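Local coordinates for protein ESSB (Staphylococcus aureus, PDB 4ANN) that serves as an integral membrane component of the Ess type VII secretion system, probably required for secretion of EsxA and EsxB, and is represented here by its cytoplasmic segment, at residues 73-76 with 77-80; 53-57 with 58-62; 92-95 with 96-99; 37-40 with 41-44. One frame throughout, in Å; residues are numbered along the deposited sequence.

Contact 1 of 4, residues 73-76 with 77-80; sequences DNIK and SFTK
With chi1 at -72°, Phe78 sets CG beside its own backbone N and turns the ring back over Ile75, the residue three positions earlier. Ile75 has CG1 between its N and its carbonyl carbon, which leaves CG2 on the side where the ring lies. The result illustrates how an aromatic side chain can close a short turn. Ile75 CA stands 3.7 Å from the centroid of the Phe78 ring and 5° off its normal, a CH-pi contact made squarely over the face. The branch methyl lies out past the rim beside it, Ile75 CG2 3.7 Å from Phe78 CE2. The backbone supports the same fold-back, since Phe78 N donates to Ile75 O over 3.0 Å. One water joins Ser77 OG, at 3.0 Å, to Asp73 O and, more weakly, to Asn74 O. The whole unit leads out of a 3-10 segment after strand 70-71 to the N-cap Thr79 of helix 80-89. Against that helix, Phe78 meets Tyr86 edge-to-face, Ile75 packs on Tyr86 and Leu87, and Lys83 NZ bonds to Lys76 O.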
# COMPACT_ATOMS: atom_id res chain seq x y z
N ASP A 73 0.62 -9.75 -4.76
CA ASP A 73 -0.15 -10.86 -5.26
C ASP A 73 0.58 -12.18 -5.24
O ASP A 73 -0.05 -13.24 -5.33
CB ASP A 73 -0.63 -10.59 -6.69
CG ASP A 73 -1.77 -9.60 -6.79
OD1 ASP A 73 -2.47 -9.33 -5.83
OD2 ASP A 73 -1.93 -9.15 -7.98
N ASN A 74 1.92 -12.14 -5.12
CA ASN A 74 2.68 -13.40 -5.04
C ASN A 74 2.41 -14.17 -3.77
O ASN A 74 2.70 -15.37 -3.69
CB ASN A 74 4.20 -13.08 -5.13
CG ASN A 74 4.62 -12.66 -6.49
OD1 ASN A 74 3.83 -12.06 -7.29
ND2 ASN A 74 5.89 -12.91 -6.77
N ILE A 75 1.90 -13.53 -2.71
CA ILE A 75 1.73 -14.22 -1.44
C ILE A 75 0.50 -15.14 -1.41
O ILE A 75 0.34 -15.91 -0.49
CB ILE A 75 1.68 -13.26 -0.23
CG1 ILE A 75 0.37 -12.56 -0.02
CG2 ILE A 75 2.86 -12.28 -0.27
CD1 ILE A 75 0.30 -11.80 1.32
N LYS A 76 -0.35 -15.06 -2.42
CA LYS A 76 -1.61 -15.79 -2.39
C LYS A 76 -1.43 -17.30 -2.40
O LYS A 76 -2.28 -18.02 -1.89
CB LYS A 76 -2.50 -15.36 -3.56
CG LYS A 76 -2.89 -13.91 -3.51
CD LYS A 76 -3.76 -13.42 -4.64
CE LYS A 76 -4.11 -11.99 -4.57
NZ LYS A 76 -4.97 -11.56 -5.69
N SER A 77 -0.31 -17.78 -2.94
CA SER A 77 0.01 -19.18 -2.99
C SER A 77 0.91 -19.63 -1.85
O SER A 77 1.32 -20.80 -1.84
CB SER A 77 0.66 -19.52 -4.36
OG SER A 77 1.75 -18.67 -4.67
N PHE A 78 1.24 -18.75 -0.91
CA PHE A 78 2.09 -19.12 0.22
C PHE A 78 1.39 -20.06 1.16
O PHE A 78 0.17 -20.11 1.27
CB PHE A 78 2.56 -17.91 0.94
CG PHE A 78 3.60 -17.02 0.33
CD1 PHE A 78 4.12 -17.24 -0.94
CD2 PHE A 78 4.10 -15.94 1.04
CE1 PHE A 78 5.08 -16.40 -1.46
CE2 PHE A 78 5.05 -15.12 0.55
CZ PHE A 78 5.54 -15.33 -0.71
N THR A 79 2.19 -20.82 1.91
CA THR A 79 1.69 -21.52 3.08
C THR A 79 1.00 -20.57 4.02
O THR A 79 1.31 -19.38 4.08
CB THR A 79 2.85 -22.27 3.78
OG1 THR A 79 3.81 -21.31 4.24
CG2 THR A 79 3.49 -23.22 2.89
N LYS A 80 0.04 -21.08 4.75
CA LYS A 80 -0.77 -20.21 5.59
C LYS A 80 0.11 -19.44 6.58
O LYS A 80 -0.17 -18.26 6.83
CB LYS A 80 -1.84 -20.97 6.34
CG LYS A 80 -2.63 -20.17 7.35
CD LYS A 80 -3.59 -21.00 8.13
CE LYS A 80 -2.98 -21.92 9.16
NZ LYS A 80 -1.92 -21.29 9.98
O HOH W 1 0.49 -16.11 -5.67
O HOH W 2 -2.11 -20.16 -0.53

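Contact 2 of 4, residues 53-57 with 58-62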
# COMPACT_ATOMS: atom_id res chain seq x y z
N THR A 53 13.01 12.71 -13.07
CA THR A 53 13.43 13.49 -14.20
C THR A 53 12.55 14.72 -14.26
O THR A 53 11.40 14.72 -13.78
CB THR A 53 13.38 12.71 -15.52
OG1 THR A 53 12.10 12.10 -15.60
CG2 THR A 53 14.48 11.70 -15.65
N GLU A 54 13.06 15.79 -14.87
CA GLU A 54 12.36 17.05 -14.97
C GLU A 54 12.29 17.47 -16.42
O GLU A 54 13.33 17.71 -17.06
CB GLU A 54 13.03 18.14 -14.12
CG GLU A 54 12.21 19.43 -14.16
CD GLU A 54 12.89 20.65 -13.55
OE1 GLU A 54 13.91 20.50 -12.90
OE2 GLU A 54 12.37 21.76 -13.77
N LEU A 55 11.08 17.49 -16.97
CA LEU A 55 10.77 17.86 -18.33
C LEU A 55 10.47 19.36 -18.36
O LEU A 55 10.59 20.07 -17.36
CB LEU A 55 9.65 17.00 -18.84
CG LEU A 55 9.92 15.51 -19.05
CD1 LEU A 55 10.10 14.72 -17.78
CD2 LEU A 55 8.79 14.90 -19.86
N ARG A 56 10.03 19.86 -19.54
CA ARG A 56 9.69 21.29 -19.61
C ARG A 56 8.57 21.66 -18.64
O ARG A 56 8.70 22.64 -17.88
CB ARG A 56 9.30 21.68 -21.02
CG ARG A 56 10.45 21.70 -22.00
CD ARG A 56 9.98 21.79 -23.45
NE ARG A 56 9.33 20.60 -23.89
CZ ARG A 56 8.81 20.36 -25.08
NH1 ARG A 56 8.84 21.34 -25.97
NH2 ARG A 56 8.28 19.17 -25.33
N ASP A 57 7.49 20.86 -18.69
CA ASP A 57 6.25 21.23 -17.98
C ASP A 57 5.79 20.18 -16.96
O ASP A 57 4.69 20.28 -16.42
CB ASP A 57 5.14 21.57 -18.96
CG ASP A 57 5.37 22.83 -19.74
OD1 ASP A 57 6.30 23.63 -19.49
OD2 ASP A 57 4.54 23.02 -20.71
N SER A 58 6.63 19.16 -16.67
CA SER A 58 6.25 18.12 -15.75
C SER A 58 7.53 17.57 -15.10
O SER A 58 8.64 17.77 -15.59
CB SER A 58 5.46 17.01 -16.40
OG SER A 58 6.29 16.26 -17.27
N PHE A 59 7.31 16.80 -14.03
CA PHE A 59 8.25 15.91 -13.47
C PHE A 59 7.81 14.50 -13.79
O PHE A 59 6.58 14.20 -13.84
CB PHE A 59 8.35 16.05 -11.96
CG PHE A 59 8.82 17.40 -11.46
CD1 PHE A 59 10.17 17.67 -11.36
CD2 PHE A 59 7.94 18.41 -11.11
CE1 PHE A 59 10.67 18.87 -10.93
CE2 PHE A 59 8.41 19.62 -10.68
CZ PHE A 59 9.76 19.87 -10.59
N GLN A 60 8.75 13.59 -14.01
CA GLN A 60 8.41 12.17 -14.16
C GLN A 60 9.22 11.37 -13.14
O GLN A 60 10.35 11.68 -12.77
CB GLN A 60 8.63 11.69 -15.60
CG GLN A 60 7.59 12.20 -16.56
CD GLN A 60 7.77 11.76 -18.01
OE1 GLN A 60 8.74 11.13 -18.33
NE2 GLN A 60 6.78 12.06 -18.83
N ILE A 61 8.58 10.32 -12.65
CA ILE A 61 9.16 9.34 -11.76
C ILE A 61 9.18 7.97 -12.43
O ILE A 61 8.20 7.52 -13.01
CB ILE A 61 8.40 9.22 -10.42
CG1 ILE A 61 8.64 10.43 -9.50
CG2 ILE A 61 8.68 7.91 -9.73
CD1 ILE A 61 9.96 10.47 -8.77
N HIS A 62 10.32 7.29 -12.37
CA HIS A 62 10.41 5.88 -12.77
C HIS A 62 10.76 5.09 -11.51
O HIS A 62 11.57 5.49 -10.69
CB HIS A 62 11.44 5.63 -13.84
CG HIS A 62 11.07 6.20 -15.17
ND1 HIS A 62 11.10 7.52 -15.50
CD2 HIS A 62 10.58 5.56 -16.25
CE1 HIS A 62 10.69 7.69 -16.75
NE2 HIS A 62 10.38 6.48 -17.21
O HOH W 3 12.22 9.55 -14.12
O HOH W 4 11.33 10.60 -17.81
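A beta hairpin, formed by strands 50-54 and 58-63, supplies a compact example of how alternating residue pairs sort their side chains onto two faces. Thr53 and Gln60 form an antiparallel hydrogen-bonded pair: Thr53 N reaches Gln60 O at 2.9 Å, and Gln60 N returns a bond of the same length to Thr53 O. Glu54 and Phe59 follow as a non-hydrogen-bonded pair, after which Leu55 N closes the loop on Ser58 O at 2.8 Å. The amide N of Ser58 is buried here without a polar partner.

On the face of Glu54 and Phe59, the two side chains run side by side in the same direction. Glu54 CG, anti to its own N (chi1 -176°), comes 3.6 Å from Phe59 CE1, while the carboxylate beyond is taken by a salt bridge with Lys26. Phe59 is further enclosed by Phe34, edge-to-face, and by Leu52. Strand 58-63 is the middle one of its sheet, with strand 21-25 along its other side.

On the face of Thr53 and Gln60 a water and a leucine meet the glutamine. Leu55 crosses Gln60 at about a right angle, its CD2 lying 3.6 Å from Gln60 NE2, which bonds to Glu23. The water spans the pair, 2.8 Å from Thr53 OG1 and donating to Gln60 OE1 at 2.7 Å.

Contact 3 of 4, residues 92-95 with 96-99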
# COMPACT_ATOMS: atom_id res chain seq x y z
N ASN A 92 3.25 -2.32 9.29
CA ASN A 92 4.48 -1.53 9.40
C ASN A 92 4.46 -0.30 8.49
O ASN A 92 5.16 0.68 8.79
CB ASN A 92 5.68 -2.39 9.08
CG ASN A 92 6.99 -1.86 9.58
OD1 ASN A 92 7.14 -1.51 10.77
ND2 ASN A 92 8.00 -1.85 8.71
N LEU A 93 3.64 -0.30 7.43
CA LEU A 93 3.54 0.91 6.62
C LEU A 93 3.01 2.09 7.36
O LEU A 93 3.20 3.24 6.94
CB LEU A 93 2.69 0.65 5.35
CG LEU A 93 3.41 -0.13 4.27
CD1 LEU A 93 2.43 -0.39 3.14
CD2 LEU A 93 4.71 0.57 3.79
N GLU A 94 2.35 1.88 8.47
CA GLU A 94 1.91 2.99 9.32
C GLU A 94 3.10 3.84 9.76
O GLU A 94 2.90 5.02 10.11
CB GLU A 94 1.14 2.49 10.56
CG GLU A 94 -0.10 1.69 10.25
CD GLU A 94 -1.28 1.81 11.15
OE1 GLU A 94 -1.31 1.11 12.18
OE2 GLU A 94 -2.16 2.61 10.76
N GLU A 95 4.31 3.29 9.75
CA GLU A 95 5.49 4.09 10.09
C GLU A 95 5.66 5.25 9.12
O GLU A 95 6.30 6.25 9.45
CB GLU A 95 6.75 3.22 10.11
CG GLU A 95 6.73 2.18 11.24
CD GLU A 95 6.76 2.78 12.62
OE1 GLU A 95 7.48 3.71 12.98
OE2 GLU A 95 5.97 2.33 13.46
N VAL A 96 5.10 5.18 7.93
CA VAL A 96 5.19 6.24 6.93
C VAL A 96 4.47 7.48 7.41
O VAL A 96 4.90 8.61 7.08
CB VAL A 96 4.63 5.83 5.55
CG1 VAL A 96 4.54 6.99 4.57
CG2 VAL A 96 5.53 4.68 5.02
N ASN A 97 3.46 7.34 8.24
CA ASN A 97 2.72 8.51 8.67
C ASN A 97 3.55 9.47 9.51
O ASN A 97 3.18 10.65 9.63
CB ASN A 97 1.49 8.01 9.40
CG ASN A 97 0.56 7.22 8.54
OD1 ASN A 97 0.54 7.38 7.33
ND2 ASN A 97 -0.25 6.31 9.16
N ARG A 98 4.64 9.04 10.11
CA ARG A 98 5.52 9.95 10.89
C ARG A 98 6.49 10.75 10.02
O ARG A 98 7.20 11.68 10.45
CB ARG A 98 6.23 9.07 11.91
CG ARG A 98 7.64 8.63 11.59
CD ARG A 98 7.95 7.15 11.50
NE ARG A 98 8.83 6.76 10.38
CZ ARG A 98 9.95 7.46 10.15
NH1 ARG A 98 10.52 8.52 10.75
NH2 ARG A 98 10.63 6.99 9.11
N THR A 99 6.57 10.39 8.76
CA THR A 99 7.42 11.05 7.82
C THR A 99 6.61 12.06 7.02
O THR A 99 5.40 12.22 7.23
CB THR A 99 8.05 10.08 6.81
OG1 THR A 99 7.11 9.55 5.88
CG2 THR A 99 8.60 8.83 7.48
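Asn97 lies along the carbonyl of Glu94, and CB, CG and ND2 all stay near that oxygen. CB of Asn97 starts 3.4 Å from Glu94 O. CG, placed beside its own backbone N by a chi1 of -63°, stays close to the same atom, and at the tip ND2 is 3.5 Å from Glu94 O and touches Glu94 CA as well. The carboxamide thus leans back toward Glu94 while also reaching outward. The bond itself comes from the backbone: Asn97 N donates to Glu94 O at 3.0 Å.

The same three-residue spacing recurs one position earlier, where Val96 N binds Leu93 O at 2.9 Å. Val96 also folds its side chain over that acceptor, with CG2 3.3 Å from Leu93 O. One position later the bond from Arg98 N to Glu95 O is weak. Bonds of this i to i+3 spacing are those of 3-10 turns. Val96 O is gripped twice by Thr99: by the backbone N, and by OG1 at 2.7 Å along a lone pair in the carbonyl plane. Thr99 OG1 in turn accepts from Tyr101 N.

The turns link helix 80-89 to strand 101-102. Leu93 rests on Pro118 of strand 118-120, while Val96 packs against Tyr46 and Phe103 in the neighbouring loops.

Contact 4 of 4, residues 37-40 with 41-44; sequences MYLL and EQHS
Gln42 lays its extended side chain alongside the ring of Tyr38, four residues earlier, both pointing the same way. The carboxamide oxygen does the touching: Gln42 OE1 is 3.7 Å from Tyr38 CE2, approaching obliquely, with amide and ring planes turned 73° apart. Two torsions bring them together. Gln42 CG is anti to its own N (chi1 -170°), whereas Tyr38 CG takes the crowded position between N and the carbonyl carbon (chi1 84°). Leu39 touches both. Its CG sits over one face of the Tyr38 ring, displaced toward the rim, and its CD2 lies 4.1 Å from both Gln42 OE1 and Gln42 NE2. The amide thus lies against carbon atoms of both residues.

Beneath these side chains run i to i+3 backbone bonds. Glu41 N donates to Tyr38 O at 3.0 Å, and Glu41 CG covers the same oxygen at 3.3 Å. The next bond, from Gln42 N to Leu39 O, is longer and weak. Leu39 O has a second partner in the hydroxyl of Tyr101.

In the chain the turn lies between strands 21-25 and 50-54. Glu41 OE1 accepts from Leu52 N on strand 50-54, tying this residue to an outermost strand of its sheet. Leu40 packs on Leu125 of strand 124-125, and Gln42 O accepts a hydrogen bond from Arg123 NH1.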
# COMPACT_ATOMS: atom_id res chain seq x y z
N MET A 37 10.93 18.25 -4.76
CA MET A 37 10.58 17.05 -5.55
C MET A 37 11.65 15.98 -5.47
O MET A 37 11.39 14.79 -5.65
CB MET A 37 10.24 17.49 -6.97
CG MET A 37 8.98 18.34 -7.10
SD MET A 37 7.41 17.48 -6.85
CE MET A 37 7.08 17.88 -5.16
N TYR A 38 12.89 16.35 -5.18
CA TYR A 38 13.99 15.38 -5.01
C TYR A 38 13.64 14.38 -3.91
O TYR A 38 14.15 13.26 -3.91
CB TYR A 38 15.31 16.11 -4.69
CG TYR A 38 15.48 16.45 -3.23
CD1 TYR A 38 14.87 17.61 -2.75
CD2 TYR A 38 16.21 15.65 -2.34
CE1 TYR A 38 14.95 18.00 -1.42
CE2 TYR A 38 16.31 16.02 -1.00
CZ TYR A 38 15.69 17.18 -0.59
OH TYR A 38 15.83 17.51 0.73
N LEU A 39 12.78 14.74 -2.94
CA LEU A 39 12.40 13.77 -1.88
C LEU A 39 11.72 12.58 -2.48
O LEU A 39 11.71 11.47 -1.84
CB LEU A 39 11.51 14.43 -0.85
CG LEU A 39 12.20 15.53 -0.03
CD1 LEU A 39 11.22 16.23 0.90
CD2 LEU A 39 13.42 15.02 0.72
N LEU A 40 11.09 12.70 -3.65
CA LEU A 40 10.39 11.56 -4.24
C LEU A 40 11.36 10.53 -4.78
O LEU A 40 10.92 9.40 -5.08
CB LEU A 40 9.48 12.06 -5.34
CG LEU A 40 8.36 12.98 -4.90
CD1 LEU A 40 7.47 13.41 -6.07
CD2 LEU A 40 7.50 12.33 -3.81
N GLU A 41 12.65 10.85 -4.90
CA GLU A 41 13.62 9.88 -5.34
C GLU A 41 14.63 9.55 -4.25
O GLU A 41 15.55 8.76 -4.48
CB GLU A 41 14.34 10.28 -6.64
CG GLU A 41 15.24 11.50 -6.46
CD GLU A 41 16.05 11.86 -7.67
OE1 GLU A 41 16.09 11.12 -8.68
OE2 GLU A 41 16.70 12.95 -7.60
N GLN A 42 14.50 10.09 -3.04
CA GLN A 42 15.41 9.77 -1.96
C GLN A 42 15.13 8.35 -1.45
O GLN A 42 13.99 8.00 -1.25
CB GLN A 42 15.22 10.78 -0.83
CG GLN A 42 16.23 10.70 0.24
CD GLN A 42 16.26 11.91 1.19
OE1 GLN A 42 16.97 12.89 0.93
NE2 GLN A 42 15.48 11.79 2.24
N HIS A 43 16.15 7.55 -1.21
CA HIS A 43 15.90 6.25 -0.61
C HIS A 43 15.13 6.38 0.70
O HIS A 43 15.45 7.24 1.52
CB HIS A 43 17.21 5.51 -0.35
CG HIS A 43 16.89 4.18 0.26
ND1 HIS A 43 16.35 3.08 -0.40
CD2 HIS A 43 17.04 3.79 1.54
CE1 HIS A 43 16.22 2.07 0.43
NE2 HIS A 43 16.61 2.49 1.62
N SER A 44 14.13 5.50 0.86
CA SER A 44 13.37 5.37 2.07
C SER A 44 13.18 3.88 2.38
O SER A 44 12.89 3.13 1.43
CB SER A 44 11.97 5.95 1.93
OG SER A 44 11.12 5.50 2.99

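In the fold
Three of the contacts are short 3-10 type turns, and contact 2 is a hairpin; their chemistry differs with their place. Contact 1 lies at the surface and centres on an aromatic face, with water bridges as in contact 2; the other three are partly buried. Contacts 2 and 4 belong together, their centres about 14 Å apart: the hairpin's inward side chains pack on the turn 37-40, Phe59 against Met37 and Ile61 against Leu40. Contact 3, nearest the chain's centre, has its nearest atoms about 6 Å from those of contact 4, yet Tyr101, just beyond it, bonds to both. Contact 1 stands opposite contacts 2 and 4 across the chain's centre, beside helix 80-89.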